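Local coordinates for immunogenic protein MPT63/MPB63 (Mycobacterium tuberculosis, PDB 1LMI) that is of unknown function but is a major secreted, immunogenic antigen of the tuberculosis bacterium, folded as a beta-sandwich, at residues Gln21-Lys27 with Ala52-Arg58; Ala64-Phe68 with Arg79-Gln83; Gly86-Ile90 with Thr102-Tyr106; Pro114-Ala118 with Leu127-Pro131. One frame throughout, in Å; residues are numbered along the deposited sequence.

Contact 1: residues Gln21-Lys27 with Ala52-Arg58; sequences QVVLGWK and ATVNAIR
Strands 22-27 and 52-56 run antiparallel, 161° between their directions, pairing from Leu24 opposite Ala56 to Lys27 opposite Thr53; beyond a classic beta bulge, in which Ile57 and Arg58 both face Val23, Val23 pairs with Arg58. Val23 O takes a hydrogen bond from Arg58 N at 3.0 Å and a weak one from Ile57 N. The extra residue brings Ile57 CG2 to 3.8 Å from Val23 CG1, and the Ile57 CD1 methyl reaches the backbone at Gly25, where the lack of a side chain makes room for it.

On the face with Leu24 and Trp26, Val54 stands over the indole. Its CB sits 3.4 Å from the centre of the six-membered ring, nearly on the normal, a CH-pi contact that suits a branched residue beside a broad aromatic. Ala52 CB, small enough to tuck in beside the ring, lies 3.8 Å from Trp26 CZ3.

At the far end Arg58, extended from CG to NE, lies alongside Gln21 and gives NH1 to OE1 at 3.0 Å, almost straight (176°). The oxygen lies in the guanidinium plane, but NH1 stands above the amide plane. Water 1 accepts from Arg58 NH1 and donates weakly to Val22 O, bridging the segments.

The pair forms the middle of a four-stranded antiparallel sheet: strand 12-17 flanks 22-33, strand 100-109 flanks 46-56, and Trp26 reaches strand 125-130 of the facing sheet.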
loop_
_atom_site.group_PDB
_atom_site.type_symbol
_atom_site.label_atom_id
_atom_site.label_comp_id
_atom_site.label_asym_id
_atom_site.label_seq_id
_atom_site.Cartn_x
_atom_site.Cartn_y
_atom_site.Cartn_z
ATOM N N GLN A 21 -12.272 4.986 -15.458
ATOM C CA GLN A 21 -13.010 6.207 -15.209
ATOM C C GLN A 21 -12.971 6.555 -13.726
ATOM O O GLN A 21 -13.961 6.969 -13.137
ATOM C CB GLN A 21 -14.487 6.064 -15.617
ATOM C CG GLN A 21 -14.934 7.213 -16.512
ATOM C CD GLN A 21 -13.923 7.384 -17.643
ATOM O OE1 GLN A 21 -13.576 8.504 -17.989
ATOM N NE2 GLN A 21 -13.476 6.253 -18.170
ATOM N N VAL A 22 -11.794 6.334 -13.141
ATOM C CA VAL A 22 -11.684 6.673 -11.719
ATOM C C VAL A 22 -10.449 7.556 -11.542
ATOM O O VAL A 22 -9.524 7.536 -12.354
ATOM C CB VAL A 22 -11.558 5.495 -10.740
ATOM C CG1 VAL A 22 -12.877 4.726 -10.680
ATOM C CG2 VAL A 22 -10.421 4.535 -11.060
ATOM N N VAL A 23 -10.490 8.322 -10.462
ATOM C CA VAL A 23 -9.345 9.051 -9.942
ATOM C C VAL A 23 -9.247 8.691 -8.465
ATOM O O VAL A 23 -10.251 8.699 -7.741
ATOM C CB VAL A 23 -9.488 10.571 -10.087
ATOM C CG1 VAL A 23 -8.282 11.309 -9.514
ATOM C CG2 VAL A 23 -9.716 10.928 -11.553
ATOM N N LEU A 24 -8.036 8.357 -8.032
ATOM C CA LEU A 24 -7.972 8.044 -6.600
ATOM C C LEU A 24 -6.701 8.668 -6.029
ATOM O O LEU A 24 -5.746 9.023 -6.716
ATOM C CB LEU A 24 -8.110 6.552 -6.365
ATOM C CG LEU A 24 -7.113 5.605 -7.003
ATOM C CD1 LEU A 24 -7.258 4.224 -6.391
ATOM C CD2 LEU A 24 -7.272 5.502 -8.518
ATOM N N GLY A 25 -6.786 8.816 -4.701
ATOM C CA GLY A 25 -5.628 9.325 -3.954
ATOM C C GLY A 25 -5.193 8.238 -3.006
ATOM O O GLY A 25 -6.072 7.632 -2.389
ATOM N N TRP A 26 -3.914 7.961 -2.887
ATOM C CA TRP A 26 -3.463 7.068 -1.844
ATOM C C TRP A 26 -2.402 7.793 -0.984
ATOM O O TRP A 26 -1.464 8.366 -1.534
ATOM C CB TRP A 26 -2.822 5.806 -2.400
ATOM C CG TRP A 26 -3.661 4.628 -2.794
ATOM C CD1 TRP A 26 -4.049 4.279 -4.063
ATOM C CD2 TRP A 26 -4.178 3.655 -1.876
ATOM N NE1 TRP A 26 -4.808 3.101 -3.952
ATOM C CE2 TRP A 26 -4.894 2.721 -2.641
ATOM C CE3 TRP A 26 -4.105 3.501 -0.480
ATOM C CZ2 TRP A 26 -5.542 1.627 -2.069
ATOM C CZ3 TRP A 26 -4.755 2.409 0.077
ATOM C CH2 TRP A 26 -5.455 1.500 -0.709
ATOM N N LYS A 27 -2.595 7.698 0.328
ATOM C CA LYS A 27 -1.598 8.148 1.292
ATOM C C LYS A 27 -0.971 6.902 1.934
ATOM O O LYS A 27 -1.724 6.006 2.341
ATOM C CB LYS A 27 -2.185 9.017 2.389
ATOM C CG LYS A 27 -1.157 9.521 3.419
ATOM C CD LYS A 27 -1.867 10.321 4.519
ATOM C CE LYS A 27 -0.956 10.520 5.715
ATOM N NZ LYS A 27 -1.494 11.516 6.687
ATOM N N ALA A 52 -2.185 3.096 5.462
ATOM C CA ALA A 52 -2.575 3.491 4.112
ATOM C C ALA A 52 -4.022 3.982 4.105
ATOM O O ALA A 52 -4.854 3.424 4.829
ATOM C CB ALA A 52 -2.435 2.342 3.146
ATOM N N THR A 53 -4.236 5.012 3.316
ATOM C CA THR A 53 -5.554 5.634 3.164
ATOM C C THR A 53 -5.858 5.833 1.677
ATOM O O THR A 53 -5.037 6.416 0.953
ATOM C CB THR A 53 -5.620 7.002 3.859
ATOM O OG1 THR A 53 -5.198 6.867 5.236
ATOM C CG2 THR A 53 -7.054 7.535 3.895
ATOM N N VAL A 54 -7.014 5.346 1.220
ATOM C CA VAL A 54 -7.440 5.555 -0.167
ATOM C C VAL A 54 -8.595 6.553 -0.190
ATOM O O VAL A 54 -9.463 6.551 0.710
ATOM C CB VAL A 54 -7.784 4.235 -0.853
ATOM C CG1 VAL A 54 -8.926 3.501 -0.163
ATOM C CG2 VAL A 54 -8.102 4.552 -2.315
ATOM N N ASN A 55 -8.570 7.396 -1.178
ATOM C CA ASN A 55 -9.496 8.517 -1.347
ATOM C C ASN A 55 -10.179 8.387 -2.697
ATOM O O ASN A 55 -9.483 8.415 -3.703
ATOM C CB ASN A 55 -8.691 9.813 -1.254
ATOM C CG ASN A 55 -9.556 11.045 -1.291
ATOM O OD1 ASN A 55 -10.783 10.956 -1.371
ATOM N ND2 ASN A 55 -8.892 12.203 -1.225
ATOM N N ALA A 56 -11.496 8.210 -2.704
ATOM C CA ALA A 56 -12.217 8.054 -3.981
ATOM C C ALA A 56 -12.504 9.431 -4.553
ATOM O O ALA A 56 -13.500 10.088 -4.250
ATOM C CB ALA A 56 -13.431 7.215 -3.707
ATOM N N ILE A 57 -11.615 9.950 -5.376
ATOM C CA ILE A 57 -11.745 11.340 -5.834
ATOM C C ILE A 57 -12.759 11.415 -6.967
ATOM O O ILE A 57 -13.563 12.349 -6.995
ATOM C CB ILE A 57 -10.363 11.860 -6.238
ATOM C CG1 ILE A 57 -9.439 11.982 -5.011
ATOM C CG2 ILE A 57 -10.443 13.156 -7.020
ATOM C CD1 ILE A 57 -7.991 12.329 -5.331
ATOM N N ARG A 58 -12.702 10.440 -7.881
ATOM C CA ARG A 58 -13.664 10.382 -8.979
ATOM C C ARG A 58 -14.104 8.920 -9.115
ATOM O O ARG A 58 -13.207 8.084 -9.275
ATOM C CB ARG A 58 -13.102 10.895 -10.302
ATOM C CG ARG A 58 -14.116 10.780 -11.449
ATOM C CD ARG A 58 -13.481 11.203 -12.778
ATOM N NE ARG A 58 -14.485 11.332 -13.840
ATOM C CZ ARG A 58 -14.471 10.711 -15.010
ATOM N NH1 ARG A 58 -13.472 9.884 -15.305
ATOM N NH2 ARG A 58 -15.442 10.905 -15.912
HETATM O O HOH W 1 -10.806 9.002 -14.677
HETATM O O HOH W 2 -2.444 6.955 5.564
#

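Contact 2: residues Ala64-Phe68 with Arg79-Gln83; sequences AVSQF and RVLWQ
Ser66, within the short 3-10 turn 65-67, and Phe68 just after it meet Arg79, Val80 and Trp82 in the loop that follows strand 77-79, where Leu81 is the centre of an inverse gamma turn; here the edge of one sheet of the sandwich passes into its connecting loops.

The polar contacts centre on backbone carbonyls. Arg79, its chain bent at chi2 and chi3 (-76° and -63°), curls back so that both terminal nitrogens grip Ser66 O, NH2 at 2.8 Å and NH1 at 3.1 Å, with the oxygen in the guanidinium plane. A long, flexible cation suits this place, for it can answer a carbonyl of the turn; NH1 also bonds to Asn69. Alongside, Val80 N donates to Phe68 O at 3.0 Å from well above the carbonyl plane.

On the interior side Val80 and Phe68 make an apolar contact, CB to CB at 3.8 Å, while the Val80 CG1 methyl rests on the backbone carbonyl of Val65. These buried residues also pack on Ile105 of strand 100-109.

On the outer side the indole of Trp82 is laid flat against the turn. Ser66, compact enough to let the ring approach, places its CB over the five-membered ring, 3.8 Å from the ring centre and 18° off the normal, a CH-pi contact.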
loop_
_atom_site.group_PDB
_atom_site.type_symbol
_atom_site.label_atom_id
_atom_site.label_comp_id
_atom_site.label_asym_id
_atom_site.label_seq_id
_atom_site.Cartn_x
_atom_site.Cartn_y
_atom_site.Cartn_z
ATOM N N ALA A 64 -6.949 -1.572 -4.399
ATOM C CA ALA A 64 -6.247 -2.771 -4.875
ATOM C C ALA A 64 -5.121 -3.075 -3.907
ATOM O O ALA A 64 -3.938 -2.900 -4.215
ATOM C CB ALA A 64 -5.718 -2.495 -6.265
ATOM N N VAL A 65 -5.531 -3.484 -2.704
ATOM C CA VAL A 65 -4.558 -3.586 -1.615
ATOM C C VAL A 65 -3.460 -4.587 -1.891
ATOM O O VAL A 65 -2.324 -4.405 -1.438
ATOM C CB VAL A 65 -5.296 -3.966 -0.306
ATOM C CG1 VAL A 65 -4.333 -4.093 0.857
ATOM C CG2 VAL A 65 -6.403 -2.961 -0.000
ATOM N N SER A 66 -3.729 -5.656 -2.649
ATOM C CA SER A 66 -2.735 -6.633 -3.008
ATOM C C SER A 66 -1.617 -6.057 -3.874
ATOM O O SER A 66 -0.586 -6.719 -4.053
ATOM C CB SER A 66 -3.376 -7.823 -3.733
ATOM O OG SER A 66 -4.097 -7.390 -4.879
ATOM N N GLN A 67 -1.721 -4.839 -4.393
ATOM C CA GLN A 67 -0.701 -4.182 -5.202
ATOM C C GLN A 67 0.424 -3.593 -4.361
ATOM O O GLN A 67 1.429 -3.185 -4.944
ATOM C CB GLN A 67 -1.311 -3.064 -6.084
ATOM C CG GLN A 67 -2.265 -3.577 -7.154
ATOM C CD GLN A 67 -2.671 -2.467 -8.107
ATOM O OE1 GLN A 67 -2.423 -1.293 -7.867
ATOM N NE2 GLN A 67 -3.282 -2.880 -9.219
ATOM N N PHE A 68 0.267 -3.565 -3.029
ATOM C CA PHE A 68 1.288 -2.938 -2.188
ATOM C C PHE A 68 2.500 -3.830 -1.946
ATOM O O PHE A 68 2.470 -5.082 -1.939
ATOM C CB PHE A 68 0.732 -2.562 -0.818
ATOM C CG PHE A 68 -0.044 -1.262 -0.744
ATOM C CD1 PHE A 68 0.585 -0.080 -1.049
ATOM C CD2 PHE A 68 -1.358 -1.255 -0.346
ATOM C CE1 PHE A 68 -0.119 1.111 -0.969
ATOM C CE2 PHE A 68 -2.072 -0.076 -0.270
ATOM C CZ PHE A 68 -1.446 1.106 -0.587
ATOM N N ARG A 79 6.296 -8.352 -0.417
ATOM C CA ARG A 79 4.893 -8.282 -0.761
ATOM C C ARG A 79 4.043 -7.932 0.452
ATOM O O ARG A 79 4.307 -8.386 1.573
ATOM C CB ARG A 79 4.400 -9.635 -1.306
ATOM C CG ARG A 79 5.071 -10.091 -2.596
ATOM C CD ARG A 79 4.568 -9.358 -3.841
ATOM N NE ARG A 79 3.155 -9.607 -4.063
ATOM C CZ ARG A 79 2.183 -8.702 -3.957
ATOM N NH1 ARG A 79 2.433 -7.437 -3.614
ATOM N NH2 ARG A 79 0.941 -9.112 -4.191
ATOM N N VAL A 80 2.974 -7.171 0.215
ATOM C CA VAL A 80 1.959 -6.997 1.234
ATOM C C VAL A 80 1.348 -8.336 1.617
ATOM O O VAL A 80 1.190 -9.228 0.771
ATOM C CB VAL A 80 0.908 -5.992 0.739
ATOM C CG1 VAL A 80 0.003 -6.525 -0.384
ATOM C CG2 VAL A 80 -0.021 -5.564 1.888
ATOM N N LEU A 81 1.040 -8.456 2.906
ATOM C CA LEU A 81 0.353 -9.647 3.390
ATOM C C LEU A 81 -1.138 -9.417 3.215
ATOM O O LEU A 81 -1.869 -9.176 4.170
ATOM C CB LEU A 81 0.701 -9.902 4.857
ATOM C CG LEU A 81 2.193 -10.161 5.060
ATOM C CD1 LEU A 81 2.447 -10.687 6.466
ATOM C CD2 LEU A 81 2.708 -11.159 4.032
ATOM N N TRP A 82 -1.545 -9.429 1.939
ATOM C CA TRP A 82 -2.835 -8.892 1.586
ATOM C C TRP A 82 -4.060 -10.795 2.348
ATOM O O TRP A 82 -3.404 -11.551 1.703
ATOM C CB TRP A 82 -3.153 -8.728 0.133
ATOM C CG TRP A 82 -3.447 -9.881 -0.757
ATOM C CD1 TRP A 82 -4.676 -10.210 -1.273
ATOM C CD2 TRP A 82 -2.541 -10.871 -1.255
ATOM N NE1 TRP A 82 -4.581 -11.339 -2.054
ATOM C CE2 TRP A 82 -3.278 -11.763 -2.058
ATOM C CE3 TRP A 82 -1.168 -11.085 -1.092
ATOM C CZ2 TRP A 82 -2.713 -12.856 -2.708
ATOM C CZ3 TRP A 82 -0.620 -12.174 -1.740
ATOM C CH2 TRP A 82 -1.367 -13.048 -2.534
ATOM N N GLN A 83 -5.143 -10.260 2.701
ATOM C CA GLN A 83 -5.635 -9.025 3.267
ATOM C C GLN A 83 -4.983 -8.861 4.649
ATOM O O GLN A 83 -4.041 -8.039 4.700
ATOM C CB GLN A 83 -7.156 -8.949 3.293
ATOM C CG GLN A 83 -7.727 -8.334 2.019
ATOM C CD GLN A 83 -7.365 -6.878 1.816
ATOM O OE1 GLN A 83 -6.288 -6.418 2.198
ATOM N NE2 GLN A 83 -8.278 -6.128 1.197
#

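Contact 3: residues Gly86-Ile90 with Thr102-Tyr106; sequences GPDTI and TGKIY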
loop_
_atom_site.group_PDB
_atom_site.type_symbol
_atom_site.label_atom_id
_atom_site.label_comp_id
_atom_site.label_asym_id
_atom_site.label_seq_id
_atom_site.Cartn_x
_atom_site.Cartn_y
_atom_site.Cartn_z
ATOM N N GLY A 86 -4.324 -9.766 10.220
ATOM C CA GLY A 86 -3.753 -8.495 10.572
ATOM C C GLY A 86 -4.665 -7.527 11.293
ATOM O O GLY A 86 -5.805 -7.296 10.888
ATOM N N PRO A 87 -4.174 -6.949 12.393
ATOM C CA PRO A 87 -4.967 -6.011 13.163
ATOM C C PRO A 87 -5.164 -4.664 12.457
ATOM O O PRO A 87 -4.239 -4.145 11.832
ATOM C CB PRO A 87 -4.155 -5.780 14.438
ATOM C CG PRO A 87 -2.806 -6.343 14.196
ATOM C CD PRO A 87 -2.843 -7.185 12.965
ATOM N N ASP A 88 -6.387 -4.169 12.615
ATOM C CA ASP A 88 -6.855 -2.899 12.077
ATOM C C ASP A 88 -6.439 -2.767 10.615
ATOM O O ASP A 88 -5.996 -1.681 10.215
ATOM C CB ASP A 88 -6.291 -1.737 12.882
ATOM C CG ASP A 88 -6.269 -2.044 14.370
ATOM O OD1 ASP A 88 -7.360 -2.370 14.891
ATOM O OD2 ASP A 88 -5.179 -1.956 14.975
ATOM N N THR A 89 -6.592 -3.853 9.881
ATOM C CA THR A 89 -6.284 -3.872 8.465
ATOM C C THR A 89 -7.223 -2.956 7.687
ATOM O O THR A 89 -8.425 -2.892 7.952
ATOM C CB THR A 89 -6.373 -5.298 7.891
ATOM O OG1 THR A 89 -5.287 -6.083 8.416
ATOM C CG2 THR A 89 -6.169 -5.309 6.387
ATOM N N ILE A 90 -6.712 -2.252 6.683
ATOM C CA ILE A 90 -7.616 -1.521 5.797
ATOM C C ILE A 90 -8.645 -2.472 5.177
ATOM O O ILE A 90 -8.345 -3.647 4.885
ATOM C CB ILE A 90 -6.825 -0.780 4.708
ATOM C CG1 ILE A 90 -7.680 0.193 3.895
ATOM C CG2 ILE A 90 -6.066 -1.766 3.822
ATOM C CD1 ILE A 90 -6.862 1.177 3.066
ATOM N N THR A 102 -9.266 3.838 5.568
ATOM C CA THR A 102 -7.900 3.777 6.076
ATOM C C THR A 102 -7.668 2.515 6.893
ATOM O O THR A 102 -8.609 1.872 7.376
ATOM C CB THR A 102 -7.614 5.062 6.899
ATOM O OG1 THR A 102 -6.215 5.202 7.126
ATOM C CG2 THR A 102 -8.252 4.928 8.286
ATOM N N GLY A 103 -6.388 2.190 7.057
ATOM C CA GLY A 103 -6.082 1.065 7.958
ATOM C C GLY A 103 -4.647 0.639 7.739
ATOM O O GLY A 103 -3.869 1.241 6.999
ATOM N N LYS A 104 -4.279 -0.457 8.409
ATOM C CA LYS A 104 -2.933 -0.977 8.228
ATOM C C LYS A 104 -2.777 -1.973 7.090
ATOM O O LYS A 104 -3.701 -2.667 6.682
ATOM C CB LYS A 104 -2.518 -1.712 9.525
ATOM C CG LYS A 104 -2.656 -0.830 10.760
ATOM C CD LYS A 104 -1.674 0.315 10.725
ATOM C CE LYS A 104 -1.121 0.723 12.075
ATOM N NZ LYS A 104 -2.121 0.843 13.160
ATOM N N ILE A 105 -1.534 -2.043 6.614
ATOM C CA ILE A 105 -1.110 -3.095 5.680
ATOM C C ILE A 105 0.162 -3.672 6.289
ATOM O O ILE A 105 0.890 -2.951 6.985
ATOM C CB ILE A 105 -0.865 -2.552 4.264
ATOM C CG1 ILE A 105 0.049 -1.319 4.234
ATOM C CG2 ILE A 105 -2.181 -2.244 3.526
ATOM C CD1 ILE A 105 0.438 -0.869 2.839
ATOM N N TYR A 106 0.426 -4.946 6.087
ATOM C CA TYR A 106 1.575 -5.614 6.689
ATOM C C TYR A 106 2.515 -6.252 5.677
ATOM O O TYR A 106 2.110 -6.537 4.556
ATOM C CB TYR A 106 1.032 -6.687 7.650
ATOM C CG TYR A 106 0.246 -6.067 8.796
ATOM C CD1 TYR A 106 0.933 -5.513 9.856
ATOM C CD2 TYR A 106 -1.142 -6.023 8.805
ATOM C CE1 TYR A 106 0.262 -4.938 10.923
ATOM C CE2 TYR A 106 -1.827 -5.444 9.865
ATOM C CZ TYR A 106 -1.113 -4.908 10.916
ATOM O OH TYR A 106 -1.810 -4.321 11.959
#
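Lys104 N points almost straight at Asp88 O, a 2.8 Å hydrogen bond with 176° at the hydrogen. Its companion, Ile90 N to Lys104 O at 3.0 Å, completes a bridge between Thr89 and Lys104, by which an otherwise irregular loop clips onto strand 102-106. Gly103 suits this crossing because it has no side chain: its CA comes to 3.6 Å from Ile90 N, so the two backbones pack directly on each other.

Beyond the bridge, Ile90 and Ile105 lie side by side, CG2 to CG2 at 3.9 Å, facing the core. At the other end, the Tyr106 ring leans toward Gly86 and Pro87. Its hydroxyl lies against Pro87 O, at the ring's edge, in a geometry whose detail is doubtful. Gly86, without a side chain, lets Tyr106 CE2 come to 3.7 Å from its CA, and the rigid proline ring packs on the phenol, Pro87 CD 3.5 Å from Tyr106 CZ.

Lys104, bent at several torsions, brings NZ to 4.5 Å from Asp88 OD2, too far for a salt bridge; Glu49 is a long, weak partner. The loop is therefore held mainly by two backbone bonds and by the packing of Ile90 and Tyr106, with charge attraction probably a minor addition.

Contact 4: residues Pro114-Ala118 with Leu127-Pro131; sequences PTIVA and LIWEP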
loop_
_atom_site.group_PDB
_atom_site.type_symbol
_atom_site.label_atom_id
_atom_site.label_comp_id
_atom_site.label_asym_id
_atom_site.label_seq_id
_atom_site.Cartn_x
_atom_site.Cartn_y
_atom_site.Cartn_z
ATOM N N PRO A 114 12.864 -2.130 5.128
ATOM C CA PRO A 114 12.429 -1.260 4.040
ATOM C C PRO A 114 12.295 0.203 4.443
ATOM O O PRO A 114 12.083 0.502 5.619
ATOM C CB PRO A 114 11.017 -1.843 3.763
ATOM C CG PRO A 114 10.525 -2.342 5.088
ATOM C CD PRO A 114 11.767 -2.847 5.797
ATOM N N THR A 115 12.334 1.063 3.427
ATOM C CA THR A 115 12.179 2.487 3.609
ATOM C C THR A 115 11.249 3.101 2.588
ATOM O O THR A 115 11.072 4.330 2.538
ATOM C CB THR A 115 13.548 3.187 3.457
ATOM O OG1 THR A 115 14.196 2.807 2.235
ATOM C CG2 THR A 115 14.401 2.725 4.617
ATOM N N ILE A 116 10.659 2.263 1.751
ATOM C CA ILE A 116 9.858 2.657 0.606
ATOM C C ILE A 116 8.612 1.785 0.551
ATOM O O ILE A 116 8.640 0.606 0.913
ATOM C CB ILE A 116 10.681 2.450 -0.671
ATOM C CG1 ILE A 116 11.882 3.410 -0.731
ATOM C CG2 ILE A 116 9.843 2.539 -1.949
ATOM C CD1 ILE A 116 12.946 2.880 -1.692
ATOM N N VAL A 117 7.471 2.371 0.112
ATOM C CA VAL A 117 6.327 1.541 -0.235
ATOM C C VAL A 117 6.005 1.781 -1.711
ATOM O O VAL A 117 6.084 2.898 -2.206
ATOM C CB VAL A 117 5.103 1.825 0.655
ATOM C CG1 VAL A 117 3.839 1.138 0.149
ATOM C CG2 VAL A 117 5.400 1.345 2.061
ATOM N N ALA A 118 5.674 0.725 -2.453
ATOM C CA ALA A 118 5.358 0.910 -3.882
ATOM C C ALA A 118 4.074 0.151 -4.217
ATOM O O ALA A 118 3.906 -0.976 -3.693
ATOM C CB ALA A 118 6.487 0.404 -4.756
ATOM N N LEU A 127 2.746 3.819 -8.147
ATOM C CA LEU A 127 2.917 4.840 -7.101
ATOM C C LEU A 127 4.018 4.400 -6.138
ATOM O O LEU A 127 4.053 3.220 -5.752
ATOM C CB LEU A 127 1.648 5.057 -6.297
ATOM C CG LEU A 127 0.376 5.493 -7.004
ATOM C CD1 LEU A 127 -0.835 5.497 -6.074
ATOM C CD2 LEU A 127 0.585 6.894 -7.558
ATOM N N ILE A 128 4.890 5.338 -5.768
ATOM C CA ILE A 128 5.987 5.027 -4.861
ATOM C C ILE A 128 6.091 6.106 -3.792
ATOM O O ILE A 128 6.075 7.280 -4.180
ATOM C CB ILE A 128 7.303 4.946 -5.665
ATOM C CG1 ILE A 128 7.214 3.867 -6.756
ATOM C CG2 ILE A 128 8.442 4.736 -4.680
ATOM C CD1 ILE A 128 8.451 3.836 -7.629
ATOM N N TRP A 129 6.207 5.740 -2.539
ATOM C CA TRP A 129 6.398 6.612 -1.387
ATOM C C TRP A 129 7.777 6.351 -0.779
ATOM O O TRP A 129 8.057 5.202 -0.442
ATOM C CB TRP A 129 5.351 6.429 -0.295
ATOM C CG TRP A 129 3.934 6.696 -0.722
ATOM C CD1 TRP A 129 3.251 7.863 -0.457
ATOM C CD2 TRP A 129 3.045 5.857 -1.448
ATOM N NE1 TRP A 129 1.980 7.776 -0.997
ATOM C CE2 TRP A 129 1.839 6.547 -1.605
ATOM C CE3 TRP A 129 3.158 4.566 -1.993
ATOM C CZ2 TRP A 129 0.750 6.004 -2.270
ATOM C CZ3 TRP A 129 2.066 4.021 -2.664
ATOM C CH2 TRP A 129 0.871 4.747 -2.797
ATOM N N GLU A 130 8.600 7.390 -0.695
ATOM C CA GLU A 130 9.977 7.241 -0.230
ATOM C C GLU A 130 10.291 8.236 0.868
ATOM O O GLU A 130 9.508 9.157 1.120
ATOM C CB GLU A 130 10.945 7.429 -1.395
ATOM C CG GLU A 130 10.985 8.807 -1.986
ATOM C CD GLU A 130 11.761 8.941 -3.288
ATOM O OE1 GLU A 130 12.190 7.905 -3.830
ATOM O OE2 GLU A 130 11.911 10.101 -3.738
ATOM N N PRO A 131 11.402 8.064 1.585
ATOM C CA PRO A 131 11.757 9.092 2.556
ATOM C C PRO A 131 11.921 10.404 1.814
ATOM O O PRO A 131 12.503 10.476 0.739
ATOM C CB PRO A 131 13.086 8.578 3.103
ATOM C CG PRO A 131 13.069 7.086 2.876
ATOM C CD PRO A 131 12.351 6.929 1.544
ATOM O OXT PRO A 131 11.355 11.311 2.380
#
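Thr115, just before the pairing of a beta hairpin begins at the very end of the chain, lies against Pro131: its O is 3.1 Å from Pro131 CD. Where the register would place a backbone bond, proline has no N-H to offer, and Thr115 and Ile116 together face Arg71 as a classic bulge on the other flank.

Ile116 comes next and lies beside Ile128, their CG2 methyls 3.8 Å apart. Both isoleucines keep CG2 anti to the backbone N, which turns these methyls toward each other on the same face, while Ile116 CG1 runs next to CB of Glu130.

Val117 carries the bonds. It forms an antiparallel hydrogen-bonded pair with Trp129, Val117 N to Trp129 O at 2.9 Å and Trp129 N to Val117 O also at 2.9 Å, the latter at 174° and nearly in line with the C=O. With chi1 at -60°, the Trp129 indole brings CE3 to 3.4 Å from Val117 O, the carbonyl meeting the ring at its edge; Val117 CG1 lies 4.1 Å from CE3. A compact, branched valine beside a wide indole makes a continuous apolar surface for this face, buried against Phe68 and Val28.

Ala118 closes the walk opposite Ile128 in a non-hydrogen-bonded pair. Its CA sits 3.2 Å from Leu127 O in a CA-H...O contact, and its small CB meets Ile128 CG1 at 4.1 Å.

Two backbone hydrogen bonds thus set the register, while apolar side chains supply the contact on both faces, those of Val117 and Trp129 being buried between the sheets.

In the fold
Contacts 1 and 4 lie in the two different sheets of the sandwich, their centres about 17 Å apart, yet they meet: the backbone O of Trp26 lies 3.3 Å from CZ2 of the Trp129 indole. Phe68 of contact 2 bridges them, for it packs edge-to-face on Trp26, with Trp26 CE3 3.6 Å from Phe68 CZ, and touches Val117 and Trp129 of contact 4. Contacts 1 and 3 share a sheet, Ala52 N approaching Gly103 O at 2.9 Å, and Thr53 OG1 bonds to Thr102 OG1. Contact 3 is nearest to contact 2, about 10 Å between centres, Phe68 reaching Ile105. Contacts 3 and 4 stay apart, on opposite sides of the chain's centre.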